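Local atomic coordinates of methylmalonyl-CoA epimerase, mitochondrial (Homo sapiens, PDB entry 3RMU), a protein that catalyses the interconversion of (R)- and (S)-methylmalonyl-CoA in mitochondrial propionyl-CoA metabolism and binds a cobalt ion. Residues H79-E84 with V127-E132. Sequence-based numbering, arbitrary orientation.
Sequences HHICIE and VLVELE. With CO (cobalt (II) ion), chain E.
Strand 79-84 runs parallel to strand 129-132, with V127 and L128 leading into it, in the sheet of a vicinal-oxygen-chelate (VOC) fold; side chains on one face of the pair reach the metal, while those on the other are apolar. Backbone bonds set the register: I81 reaches from its N to L128 O and from its O to E130 N, the latter at 2.8 Å and almost straight (178°), and I83 repeats the pattern with E130 O and E132 N. At the H79 end, where H79 and H80 form a classic beta bulge opposite A10, a water joins H79 O to L128 N.

On the face of I81, V129, I83 and L131, bumps and hollows interlock. I81 holds CG1 in the crowded position between backbone N and carbonyl carbon (chi1 55°), sending CD1 into the notch between V127 CG1, 3.7 Å away, and V129 CG2; further along, L131 CD2 lies alongside I83, against its O and CB. M54, L49 and Y23 of the second subunit pack over this face.

On the other face C82 SG, turned anti to its backbone N, lies against CB of E132 and the stem of E130. H80 also takes the crowded rotamer, its CB resting on L128 CG. The extended E130 chain brings OE1 1.9 Å from cobalt. H80 NE2 binds the ion at 2.0 Å, ring and carboxylate planes 67° apart. H8 and three waters complete the sphere.

In the second shell, H79 ND1 accepts an in-plane bond from H80 ND1 (3.1 Å), so the H80 ring is gripped at both nitrogens, by cobalt and by H79, which limits its rotation. This would make that imidazole a somewhat stronger donor, and the water-filled positions are consistent with exchange for substrate oxygens, as in related VOC enzymes.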
loop_
_atom_site.group_PDB
_atom_site.type_symbol
_atom_site.label_atom_id
_atom_site.label_comp_id
_atom_site.label_asym_id
_atom_site.label_seq_id
_atom_site.Cartn_x
_atom_site.Cartn_y
_atom_site.Cartn_z
ATOM N N HIS A 79 -1.690 5.520 -3.284
ATOM C CA HIS A 79 -2.586 6.624 -2.964
ATOM C C HIS A 79 -3.274 6.398 -1.599
ATOM O O HIS A 79 -3.345 7.325 -0.799
ATOM C CB HIS A 79 -3.617 6.828 -4.069
ATOM C CG HIS A 79 -4.508 7.995 -3.828
ATOM N ND1 HIS A 79 -5.765 7.883 -3.285
ATOM C CD2 HIS A 79 -4.315 9.318 -4.062
ATOM C CE1 HIS A 79 -6.294 9.083 -3.147
ATOM N NE2 HIS A 79 -5.435 9.972 -3.619
ATOM N N HIS A 80 -3.826 5.207 -1.330
ATOM C CA HIS A 80 -4.445 4.956 -0.011
ATOM C C HIS A 80 -4.454 3.470 0.313
ATOM O O HIS A 80 -4.249 2.649 -0.573
ATOM C CB HIS A 80 -5.872 5.559 0.141
ATOM C CG HIS A 80 -6.949 4.988 -0.750
ATOM N ND1 HIS A 80 -7.254 5.526 -1.980
ATOM C CD2 HIS A 80 -7.849 3.979 -0.551
ATOM C CE1 HIS A 80 -8.270 4.864 -2.509
ATOM N NE2 HIS A 80 -8.659 3.922 -1.668
ATOM N N ILE A 81 -4.719 3.143 1.567
ATOM C CA ILE A 81 -5.055 1.763 1.950
ATOM C C ILE A 81 -6.483 1.755 2.450
ATOM O O ILE A 81 -6.949 2.732 3.053
ATOM C CB ILE A 81 -4.089 1.231 3.002
ATOM C CG1 ILE A 81 -4.018 2.151 4.246
ATOM C CG2 ILE A 81 -2.664 1.089 2.383
ATOM C CD1 ILE A 81 -3.201 1.549 5.428
ATOM N N CYS A 82 -7.196 0.660 2.232
ATOM C CA CYS A 82 -8.537 0.584 2.688
ATOM C C CYS A 82 -8.673 -0.579 3.647
ATOM O O CYS A 82 -8.389 -1.721 3.291
ATOM C CB CYS A 82 -9.522 0.440 1.539
ATOM S SG CYS A 82 -11.216 0.143 2.085
ATOM N N ILE A 83 -9.082 -0.264 4.868
ATOM C CA ILE A 83 -9.272 -1.273 5.906
ATOM C C ILE A 83 -10.756 -1.393 6.294
ATOM O O ILE A 83 -11.489 -0.396 6.452
ATOM C CB ILE A 83 -8.382 -0.978 7.160
ATOM C CG1 ILE A 83 -6.927 -0.726 6.774
ATOM C CG2 ILE A 83 -8.455 -2.137 8.218
ATOM C CD1 ILE A 83 -6.038 -0.332 7.963
ATOM N N GLU A 84 -11.208 -2.627 6.463
ATOM C CA GLU A 84 -12.591 -2.864 6.809
ATOM C C GLU A 84 -12.859 -2.634 8.286
ATOM O O GLU A 84 -11.987 -2.811 9.134
ATOM C CB GLU A 84 -13.027 -4.268 6.397
ATOM C CG GLU A 84 -12.986 -4.405 4.884
ATOM C CD GLU A 84 -13.391 -5.753 4.382
ATOM O OE1 GLU A 84 -13.820 -6.602 5.190
ATOM O OE2 GLU A 84 -13.268 -5.967 3.163
ATOM N N VAL A 127 -0.043 7.403 6.233
ATOM C CA VAL A 127 -0.753 7.180 4.957
ATOM C C VAL A 127 -2.218 7.668 4.960
ATOM O O VAL A 127 -2.831 7.763 6.030
ATOM C CB VAL A 127 -0.777 5.662 4.644
ATOM C CG1 VAL A 127 -1.576 4.909 5.695
ATOM C CG2 VAL A 127 -1.358 5.399 3.290
ATOM N N LEU A 128 -2.807 7.904 3.776
ATOM C CA LEU A 128 -4.271 8.089 3.668
ATOM C C LEU A 128 -4.981 6.773 3.871
ATOM O O LEU A 128 -4.761 5.817 3.123
ATOM C CB LEU A 128 -4.666 8.735 2.340
ATOM C CG LEU A 128 -6.164 8.844 2.037
ATOM C CD1 LEU A 128 -6.868 9.827 2.979
ATOM C CD2 LEU A 128 -6.377 9.318 0.597
ATOM N N VAL A 129 -5.835 6.724 4.879
ATOM C CA VAL A 129 -6.535 5.502 5.244
ATOM C C VAL A 129 -8.033 5.655 4.993
ATOM O O VAL A 129 -8.660 6.596 5.471
ATOM C CB VAL A 129 -6.291 5.098 6.688
ATOM C CG1 VAL A 129 -7.119 3.840 7.034
ATOM C CG2 VAL A 129 -4.767 4.882 6.973
ATOM N N GLU A 130 -8.587 4.721 4.217
ATOM C CA GLU A 130 -10.049 4.655 3.950
ATOM C C GLU A 130 -10.543 3.530 4.843
ATOM O O GLU A 130 -9.915 2.473 4.918
ATOM C CB GLU A 130 -10.229 4.289 2.477
ATOM C CG GLU A 130 -11.632 3.961 2.001
ATOM C CD GLU A 130 -11.710 3.596 0.505
ATOM O OE1 GLU A 130 -10.716 3.224 -0.234
ATOM O OE2 GLU A 130 -12.877 3.736 0.038
ATOM N N LEU A 131 -11.588 3.785 5.597
ATOM C CA LEU A 131 -12.261 2.765 6.410
ATOM C C LEU A 131 -13.595 2.464 5.756
ATOM O O LEU A 131 -14.339 3.370 5.391
ATOM C CB LEU A 131 -12.495 3.227 7.840
ATOM C CG LEU A 131 -11.225 3.491 8.673
ATOM C CD1 LEU A 131 -11.579 4.032 10.062
ATOM C CD2 LEU A 131 -10.373 2.208 8.756
ATOM N N GLU A 132 -13.894 1.177 5.617
ATOM C CA GLU A 132 -15.069 0.768 4.866
ATOM C C GLU A 132 -15.815 -0.276 5.619
ATOM O O GLU A 132 -15.242 -1.196 6.189
ATOM C CB GLU A 132 -14.667 0.267 3.460
ATOM C CG GLU A 132 -15.862 -0.275 2.655
ATOM C CD GLU A 132 -15.521 -0.624 1.203
ATOM O OE1 GLU A 132 -15.591 0.252 0.313
ATOM O OE2 GLU A 132 -15.189 -1.783 0.947
HETATM CO CO CO E . -10.302 2.920 -2.020
HETATM O O HOH W 1 -1.381 8.092 1.245
HETATM O O HOH W 2 -11.710 4.565 -2.867
HETATM O O HOH W 3 -12.355 2.412 -3.070
HETATM O O HOH W 4 -9.800 2.795 -4.296
#